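Local coordinates for malonyl CoA-acyl carrier protein transacylase (Staphylococcus aureus, PDB 3IM9) that transfers the malonyl group from malonyl-CoA to holo-acyl carrier protein, providing malonyl-ACP for fatty acid biosynthesis, at residues A[165-168]-A[172-175]; A[136-141]-A[184-189]; A[261-266]-A[288-293]. All blocks are in the same frame, centred on the assembly; numbering follows the deposited sequence.

Overall arrangement
Contacts 1 and 2 belong to the ferredoxin-like subdomain; contact 3 packs the segment that follows an added edge strand, 261-262, against the larger alpha/beta body. One mixed sheet ties all three: the hairpin of contact 1 lies between strand 135-141 of contact 2 and strand 261-262 of contact 3, backbone-bonded to both. The centres of contacts 1 and 2 are about 11 Å apart, those of 1 and 3 about 10 Å, and those of 2 and 3 about 20 Å. Along the chain, contact 1 is nested within the loop closed by contact 2, and contact 3 follows. Contact 1 approaches S97 and H207, the active-site pair inferred by similarity; contact 2 lies away from it.

Contact 1: residues A[165-168]-A[172-175]; sequences ANIN and QIVV
N166 and V174 form a hydrogen-bonded antiparallel pair in the beta hairpin of strands 162-169 and 172-176, part of the ferredoxin-like sheet. At the start of 165-168 the pairing is interrupted by a classic beta bulge, in which A165 and N166 both face V174. The bond from A165 N to V174 O is 2.7 Å long and lies in the carbonyl plane. The second, from N166 N to V174 O, measures 3.0 Å and is tilted from that plane. The psi of A165, -56°, departs from extended strand values and turns the two N-H groups toward the same acceptor.

Apolar packing is concentrated in the middle of the hairpin. Beneath helix 145-155, I167 and I173 interlock through exchanged branches: CG2 of I167 meets CD1 of I173 at 3.9 Å, while CD1 of I167 reaches CG2 of I173. On the other face of the sheet, N166 and V174 lie side by side, CB to CB at 3.7 Å. CG of N166 stands beside its backbone N (chi1 -60°), and the side chain touches H96 and H207, the latter an active-site residue by similarity.

The turn end is looser in its backbone bonding, the bond from N168 N to Q172 O stretching to 3.2 Å, and at Q172 it is partly open to solvent. Back in the middle, N166 O accepts V174 N at 2.9 Å and is also approached by the CA-H of I173, with 3.5 Å between I173 CA and N166 O.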
loop_
_atom_site.group_PDB
_atom_site.type_symbol
_atom_site.label_atom_id
_atom_site.label_comp_id
_atom_site.label_asym_id
_atom_site.label_seq_id
_atom_site.Cartn_x
_atom_site.Cartn_y
_atom_site.Cartn_z
ATOM N N ALA A 165 5.295 -12.210 1.940
ATOM C CA ALA A 165 5.485 -10.882 1.379
ATOM C C ALA A 165 4.515 -9.869 1.974
ATOM O O ALA A 165 4.942 -8.850 2.515
ATOM C CB ALA A 165 5.345 -10.923 -0.137
ATOM N N ASN A 166 3.213 -10.134 1.881
ATOM C CA ASN A 166 2.269 -9.174 2.400
ATOM C C ASN A 166 1.550 -9.902 3.514
ATOM O O ASN A 166 0.830 -10.868 3.301
ATOM C CB ASN A 166 1.228 -8.666 1.333
ATOM C CG ASN A 166 1.780 -7.993 0.128
ATOM O OD1 ASN A 166 1.012 -7.881 -0.892
ATOM N ND2 ASN A 166 2.918 -7.463 0.150
ATOM N N ILE A 167 1.765 -9.459 4.749
ATOM C CA ILE A 167 1.199 -10.075 5.943
ATOM C C ILE A 167 -0.056 -9.247 6.298
ATOM O O ILE A 167 0.041 -8.223 6.915
ATOM C CB ILE A 167 2.214 -10.002 7.113
ATOM C CG1 ILE A 167 3.608 -10.574 6.702
ATOM C CG2 ILE A 167 1.657 -10.804 8.254
ATOM C CD1 ILE A 167 3.664 -11.903 6.120
ATOM N N ASN A 168 -1.167 -9.656 5.741
ATOM C CA ASN A 168 -2.371 -8.794 5.639
ATOM C C ASN A 168 -3.341 -8.904 6.781
ATOM O O ASN A 168 -3.735 -7.873 7.319
ATOM C CB ASN A 168 -3.066 -9.022 4.276
ATOM C CG ASN A 168 -2.221 -8.493 3.114
ATOM O OD1 ASN A 168 -1.265 -7.743 3.317
ATOM N ND2 ASN A 168 -2.639 -8.833 1.889
ATOM N N GLN A 172 -4.783 -14.396 5.687
ATOM C CA GLN A 172 -4.475 -13.895 4.336
ATOM C C GLN A 172 -3.005 -13.452 4.341
ATOM O O GLN A 172 -2.641 -12.400 4.872
ATOM C CB GLN A 172 -5.369 -12.731 3.967
ATOM C CG GLN A 172 -5.020 -12.219 2.507
ATOM C CD GLN A 172 -5.839 -11.012 2.136
ATOM O OE1 GLN A 172 -7.124 -11.039 2.221
ATOM N NE2 GLN A 172 -5.200 -10.013 1.667
ATOM N N ILE A 173 -2.127 -14.279 3.723
ATOM C CA ILE A 173 -0.679 -14.030 3.635
ATOM C C ILE A 173 -0.327 -14.168 2.175
ATOM O O ILE A 173 -0.517 -15.231 1.613
ATOM C CB ILE A 173 0.166 -15.048 4.485
ATOM C CG1 ILE A 173 -0.285 -15.052 6.000
ATOM C CG2 ILE A 173 1.661 -14.710 4.340
ATOM C CD1 ILE A 173 -0.283 -13.750 6.689
ATOM N N VAL A 174 0.185 -13.078 1.572
ATOM C CA VAL A 174 0.656 -13.205 0.197
ATOM C C VAL A 174 2.097 -13.568 0.258
ATOM O O VAL A 174 2.840 -12.980 1.011
ATOM C CB VAL A 174 0.475 -11.825 -0.530
ATOM C CG1 VAL A 174 0.888 -11.976 -2.021
ATOM C CG2 VAL A 174 -0.978 -11.338 -0.502
ATOM N N VAL A 175 2.461 -14.572 -0.571
ATOM C CA VAL A 175 3.838 -15.013 -0.647
ATOM C C VAL A 175 4.417 -14.592 -2.032
ATOM O O VAL A 175 3.659 -14.267 -2.968
ATOM C CB VAL A 175 4.002 -16.510 -0.492
ATOM C CG1 VAL A 175 3.449 -16.908 0.954
ATOM C CG2 VAL A 175 3.226 -17.294 -1.560
#

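Contact 2: residues A[136-141]-A[184-189]; sequences SMAAVL and ELVEKG
A138 and V140 of strand 135-141 pass beneath the C-terminal part of helix 179-188, with CA of A138 7.4 Å from CA of V186 and CA of V140 7.8 Å from CA of G189. At this spacing the segments meet through apolar side chains. The closest approach is between V140 and L185, which cross at about a right angle, so that a single methyl of each does the touching: CG2 of V140 lies 3.7 Å from CD2 of L185. In V140 it is CG1 that stands anti to the backbone N (chi1 178°), which sets CG2 beside that N and turns it to the leucine. L185 in turn carries CG anti to its own N (chi1 -176°), extending the branch down to the sheet.

Two residues earlier in the strand, the contact is lighter. The methyl of A138 meets CG2 of V186 at 4.3 Å, and V186, partly exposed, continues onto V197 and P199 at the sheet's edge. L185 instead is buried among V175 and, from helix 145-155, I151 and L155; V140 shares that helix through V148.

Within the helix, K188 N bonds to E184 O at 2.9 Å, and K188 O accepts the hydroxyl of S191 beyond it. Helix 179-188 links the parallel strands 172-176 and 196-199, and strand 135-141 runs antiparallel between them. Its packing across that central strand is the arrangement of a split beta-alpha-beta crossover, half of the ferredoxin-like fold of this subdomain.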
loop_
_atom_site.group_PDB
_atom_site.type_symbol
_atom_site.label_atom_id
_atom_site.label_comp_id
_atom_site.label_asym_id
_atom_site.label_seq_id
_atom_site.Cartn_x
_atom_site.Cartn_y
_atom_site.Cartn_z
ATOM N N SER A 136 6.840 -14.287 -9.226
ATOM C CA SER A 136 5.406 -14.029 -9.121
ATOM C C SER A 136 4.986 -13.953 -7.644
ATOM O O SER A 136 5.840 -13.947 -6.749
ATOM C CB SER A 136 4.695 -15.194 -9.836
ATOM O OG SER A 136 3.299 -14.886 -9.978
ATOM N N MET A 137 3.659 -13.899 -7.414
ATOM C CA MET A 137 3.090 -13.785 -6.010
ATOM C C MET A 137 1.844 -14.611 -5.990
ATOM O O MET A 137 1.184 -14.814 -7.021
ATOM C CB MET A 137 2.786 -12.343 -5.600
ATOM C CG MET A 137 4.046 -11.410 -5.688
ATOM S SD MET A 137 3.539 -9.757 -5.268
ATOM C CE MET A 137 3.677 -9.828 -3.485
ATOM N N ALA A 138 1.483 -15.078 -4.767
ATOM C CA ALA A 138 0.205 -15.761 -4.628
ATOM C C ALA A 138 -0.358 -15.478 -3.249
ATOM O O ALA A 138 0.367 -15.422 -2.267
ATOM C CB ALA A 138 0.397 -17.301 -4.775
ATOM N N ALA A 139 -1.691 -15.381 -3.192
ATOM C CA ALA A 139 -2.323 -15.205 -1.864
ATOM C C ALA A 139 -2.627 -16.582 -1.264
ATOM O O ALA A 139 -3.326 -17.380 -1.866
ATOM C CB ALA A 139 -3.621 -14.395 -2.053
ATOM N N VAL A 140 -2.113 -16.784 -0.060
ATOM C CA VAL A 140 -2.425 -18.061 0.668
ATOM C C VAL A 140 -3.532 -17.703 1.682
ATOM O O VAL A 140 -3.319 -16.821 2.559
ATOM C CB VAL A 140 -1.192 -18.589 1.361
ATOM C CG1 VAL A 140 -1.569 -19.875 2.126
ATOM C CG2 VAL A 140 -0.022 -18.798 0.380
ATOM N N LEU A 141 -4.682 -18.367 1.546
ATOM C CA LEU A 141 -5.810 -17.999 2.401
ATOM C C LEU A 141 -6.013 -19.150 3.364
ATOM O O LEU A 141 -5.985 -20.304 2.972
ATOM C CB LEU A 141 -7.064 -17.764 1.603
ATOM C CG LEU A 141 -6.873 -16.696 0.494
ATOM C CD1 LEU A 141 -8.168 -16.464 -0.260
ATOM C CD2 LEU A 141 -6.303 -15.309 0.980
ATOM N N GLU A 184 4.140 -24.175 -7.788
ATOM C CA GLU A 184 4.068 -25.449 -7.018
ATOM C C GLU A 184 3.136 -25.240 -5.834
ATOM O O GLU A 184 2.353 -26.144 -5.517
ATOM C CB GLU A 184 5.469 -25.831 -6.568
ATOM C CG GLU A 184 5.508 -27.156 -5.845
ATOM C CD GLU A 184 6.954 -27.581 -5.490
ATOM O OE1 GLU A 184 7.901 -26.818 -5.795
ATOM O OE2 GLU A 184 7.098 -28.669 -4.872
ATOM N N LEU A 185 3.223 -24.098 -5.163
ATOM C CA LEU A 185 2.302 -23.806 -4.045
ATOM C C LEU A 185 0.848 -23.731 -4.505
ATOM O O LEU A 185 -0.064 -24.187 -3.803
ATOM C CB LEU A 185 2.748 -22.545 -3.347
ATOM C CG LEU A 185 1.919 -22.225 -2.130
ATOM C CD1 LEU A 185 1.918 -23.358 -1.119
ATOM C CD2 LEU A 185 2.428 -20.894 -1.485
ATOM N N VAL A 186 0.614 -23.030 -5.615
ATOM C CA VAL A 186 -0.731 -22.957 -6.210
ATOM C C VAL A 186 -1.256 -24.425 -6.410
ATOM O O VAL A 186 -2.427 -24.694 -6.062
ATOM C CB VAL A 186 -0.724 -22.165 -7.541
ATOM C CG1 VAL A 186 -2.140 -22.334 -8.207
ATOM C CG2 VAL A 186 -0.458 -20.703 -7.215
ATOM N N GLU A 187 -0.417 -25.266 -6.981
ATOM C CA GLU A 187 -0.880 -26.653 -7.324
ATOM C C GLU A 187 -1.132 -27.454 -6.068
ATOM O O GLU A 187 -2.172 -28.140 -6.028
ATOM C CB GLU A 187 0.184 -27.378 -8.123
ATOM C CG GLU A 187 0.292 -26.795 -9.510
ATOM C CD GLU A 187 1.512 -27.328 -10.261
ATOM O OE1 GLU A 187 1.604 -26.972 -11.456
ATOM O OE2 GLU A 187 2.360 -28.071 -9.678
ATOM N N LYS A 188 -0.234 -27.364 -5.085
ATOM C CA LYS A 188 -0.338 -28.190 -3.879
ATOM C C LYS A 188 -1.073 -27.558 -2.744
ATOM O O LYS A 188 -1.299 -28.230 -1.702
ATOM C CB LYS A 188 1.082 -28.555 -3.330
ATOM C CG LYS A 188 1.800 -29.274 -4.391
ATOM C CD LYS A 188 3.179 -29.703 -3.833
ATOM C CE LYS A 188 3.045 -30.708 -2.701
ATOM N NZ LYS A 188 4.307 -31.560 -2.536
ATOM N N GLY A 189 -1.453 -26.270 -2.844
ATOM C CA GLY A 189 -2.014 -25.505 -1.673
ATOM C C GLY A 189 -3.183 -26.172 -0.964
ATOM O O GLY A 189 -3.153 -26.272 0.260
#

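Contact 3: residues A[261-266]-A[288-293]; sequences VQFINS and SGLIKK
F263 holds CG anti to its backbone N (chi1 -168°), swinging its ring out from the first turn of helix 263-272 toward L290 and I291. On the facing helix, CG of L290 (chi1 -64°) and CG1 of I291 (chi1 -66°) stand beside the backbone N, and the ring rests obliquely against both residues. Its CE1 atom is shared, 3.7 Å from CB of L290 and 3.8 Å from CG1 of I291. From there the two contacts diverge: ring CD1 approaches CD1 of L290 at 4.0 Å, whereas CZ approaches CG1 of I291 at 3.9 Å. The ring is further enclosed by L287 and I294 of the same helix and by M94 of strand 92-95.

At the start of the phenylalanine's helix, Q262, the N-cap residue and the centre of an inverse gamma turn, accepts two bonds on its carbonyl O: S266 OG at 2.8 Å and S266 N at 3.0 Å, from opposite faces of the carbonyl plane.

Helix 286-294 connects parallel strands 275-281 and 299-303 of the large subdomain. F263, just after the edge strand that extends the ferredoxin-like sheet, packs on the helix of this beta-alpha-beta unit of the alpha/beta core, with its side chain about 9 Å from that of S97, the probable nucleophile, in what fits the nucleophile elbow of the acyltransferase fold.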
loop_
_atom_site.group_PDB
_atom_site.type_symbol
_atom_site.label_atom_id
_atom_site.label_comp_id
_atom_site.label_asym_id
_atom_site.label_seq_id
_atom_site.Cartn_x
_atom_site.Cartn_y
_atom_site.Cartn_z
ATOM N N VAL A 261 5.523 -6.662 3.800
ATOM C CA VAL A 261 4.629 -5.613 4.329
ATOM C C VAL A 261 4.020 -6.093 5.589
ATOM O O VAL A 261 3.226 -7.046 5.580
ATOM C CB VAL A 261 3.556 -5.271 3.260
ATOM C CG1 VAL A 261 2.556 -4.256 3.842
ATOM C CG2 VAL A 261 4.220 -4.642 2.006
ATOM N N GLN A 262 4.425 -5.471 6.696
ATOM C CA GLN A 262 3.939 -5.893 8.019
ATOM C C GLN A 262 2.614 -5.284 8.367
ATOM O O GLN A 262 2.512 -4.477 9.310
ATOM C CB GLN A 262 5.026 -5.576 9.081
ATOM C CG GLN A 262 6.371 -6.244 8.749
ATOM C CD GLN A 262 6.362 -7.733 9.037
ATOM O OE1 GLN A 262 5.406 -8.325 9.531
ATOM N NE2 GLN A 262 7.457 -8.392 8.614
ATOM N N PHE A 263 1.553 -5.578 7.606
ATOM C CA PHE A 263 0.289 -4.880 7.879
ATOM C C PHE A 263 -0.365 -5.269 9.179
ATOM O O PHE A 263 -0.883 -4.360 9.857
ATOM C CB PHE A 263 -0.676 -5.059 6.675
ATOM C CG PHE A 263 -1.880 -4.120 6.770
ATOM C CD1 PHE A 263 -3.076 -4.621 7.243
ATOM C CD2 PHE A 263 -1.726 -2.796 6.437
ATOM C CE1 PHE A 263 -4.194 -3.753 7.409
ATOM C CE2 PHE A 263 -2.836 -1.884 6.515
ATOM C CZ PHE A 263 -4.083 -2.380 7.014
ATOM N N ILE A 264 -0.330 -6.555 9.529
ATOM C CA ILE A 264 -0.928 -6.957 10.832
ATOM C C ILE A 264 -0.164 -6.235 11.965
ATOM O O ILE A 264 -0.831 -5.609 12.816
ATOM C CB ILE A 264 -0.867 -8.479 11.024
ATOM C CG1 ILE A 264 -1.809 -9.132 9.988
ATOM C CG2 ILE A 264 -1.355 -8.892 12.430
ATOM C CD1 ILE A 264 -1.629 -10.668 10.024
ATOM N N ASN A 265 1.185 -6.280 11.977
ATOM C CA ASN A 265 1.879 -5.736 13.156
ATOM C C ASN A 265 1.719 -4.236 13.202
ATOM O O ASN A 265 1.719 -3.647 14.296
ATOM C CB ASN A 265 3.334 -6.117 13.105
ATOM C CG ASN A 265 3.596 -7.573 13.418
ATOM O OD1 ASN A 265 4.689 -8.061 13.097
ATOM N ND2 ASN A 265 2.647 -8.259 13.958
ATOM N N SER A 266 1.652 -3.588 12.029
ATOM C CA SER A 266 1.451 -2.119 11.990
ATOM C C SER A 266 0.056 -1.773 12.524
ATOM O O SER A 266 -0.063 -0.733 13.272
ATOM C CB SER A 266 1.533 -1.634 10.565
ATOM O OG SER A 266 2.819 -1.825 10.007
ATOM N N SER A 288 -9.921 -1.669 5.223
ATOM C CA SER A 288 -10.940 -1.732 6.264
ATOM C C SER A 288 -11.305 -3.168 6.491
ATOM O O SER A 288 -11.434 -3.629 7.649
ATOM C CB SER A 288 -12.184 -0.886 5.883
ATOM O OG SER A 288 -11.876 0.490 5.653
ATOM N N GLY A 289 -11.356 -3.966 5.395
ATOM C CA GLY A 289 -11.657 -5.412 5.558
ATOM C C GLY A 289 -10.582 -6.147 6.301
ATOM O O GLY A 289 -10.875 -7.048 7.057
ATOM N N LEU A 290 -9.319 -5.809 6.048
ATOM C CA LEU A 290 -8.225 -6.485 6.705
ATOM C C LEU A 290 -8.272 -6.077 8.180
ATOM O O LEU A 290 -8.021 -6.924 9.028
ATOM C CB LEU A 290 -6.863 -6.046 6.123
ATOM C CG LEU A 290 -6.699 -6.437 4.614
ATOM C CD1 LEU A 290 -5.289 -5.942 4.196
ATOM C CD2 LEU A 290 -6.791 -7.969 4.389
ATOM N N ILE A 291 -8.466 -4.794 8.473
ATOM C CA ILE A 291 -8.452 -4.388 9.909
ATOM C C ILE A 291 -9.588 -5.048 10.674
ATOM O O ILE A 291 -9.364 -5.452 11.824
ATOM C CB ILE A 291 -8.443 -2.902 10.043
ATOM C CG1 ILE A 291 -7.112 -2.386 9.496
ATOM C CG2 ILE A 291 -8.585 -2.482 11.535
ATOM C CD1 ILE A 291 -7.009 -0.859 9.395
ATOM N N LYS A 292 -10.758 -5.182 10.048
ATOM C CA LYS A 292 -11.879 -5.855 10.701
ATOM C C LYS A 292 -11.502 -7.268 11.130
ATOM O O LYS A 292 -11.952 -7.719 12.196
ATOM C CB LYS A 292 -13.096 -5.856 9.749
ATOM C CG LYS A 292 -14.367 -6.581 10.315
ATOM C CD LYS A 292 -14.870 -6.044 11.625
ATOM C CE LYS A 292 -15.424 -4.588 11.465
ATOM N NZ LYS A 292 -15.839 -4.043 12.797
ATOM N N LYS A 293 -10.690 -7.975 10.370
ATOM C CA LYS A 293 -10.260 -9.329 10.717
ATOM C C LYS A 293 -9.188 -9.329 11.767
ATOM O O LYS A 293 -8.956 -10.318 12.421
ATOM C CB LYS A 293 -9.771 -10.087 9.451
ATOM C CG LYS A 293 -10.966 -10.464 8.520
ATOM C CD LYS A 293 -10.573 -10.935 7.056
ATOM C CE LYS A 293 -11.695 -10.690 5.956
ATOM N NZ LYS A 293 -11.194 -10.390 4.545
#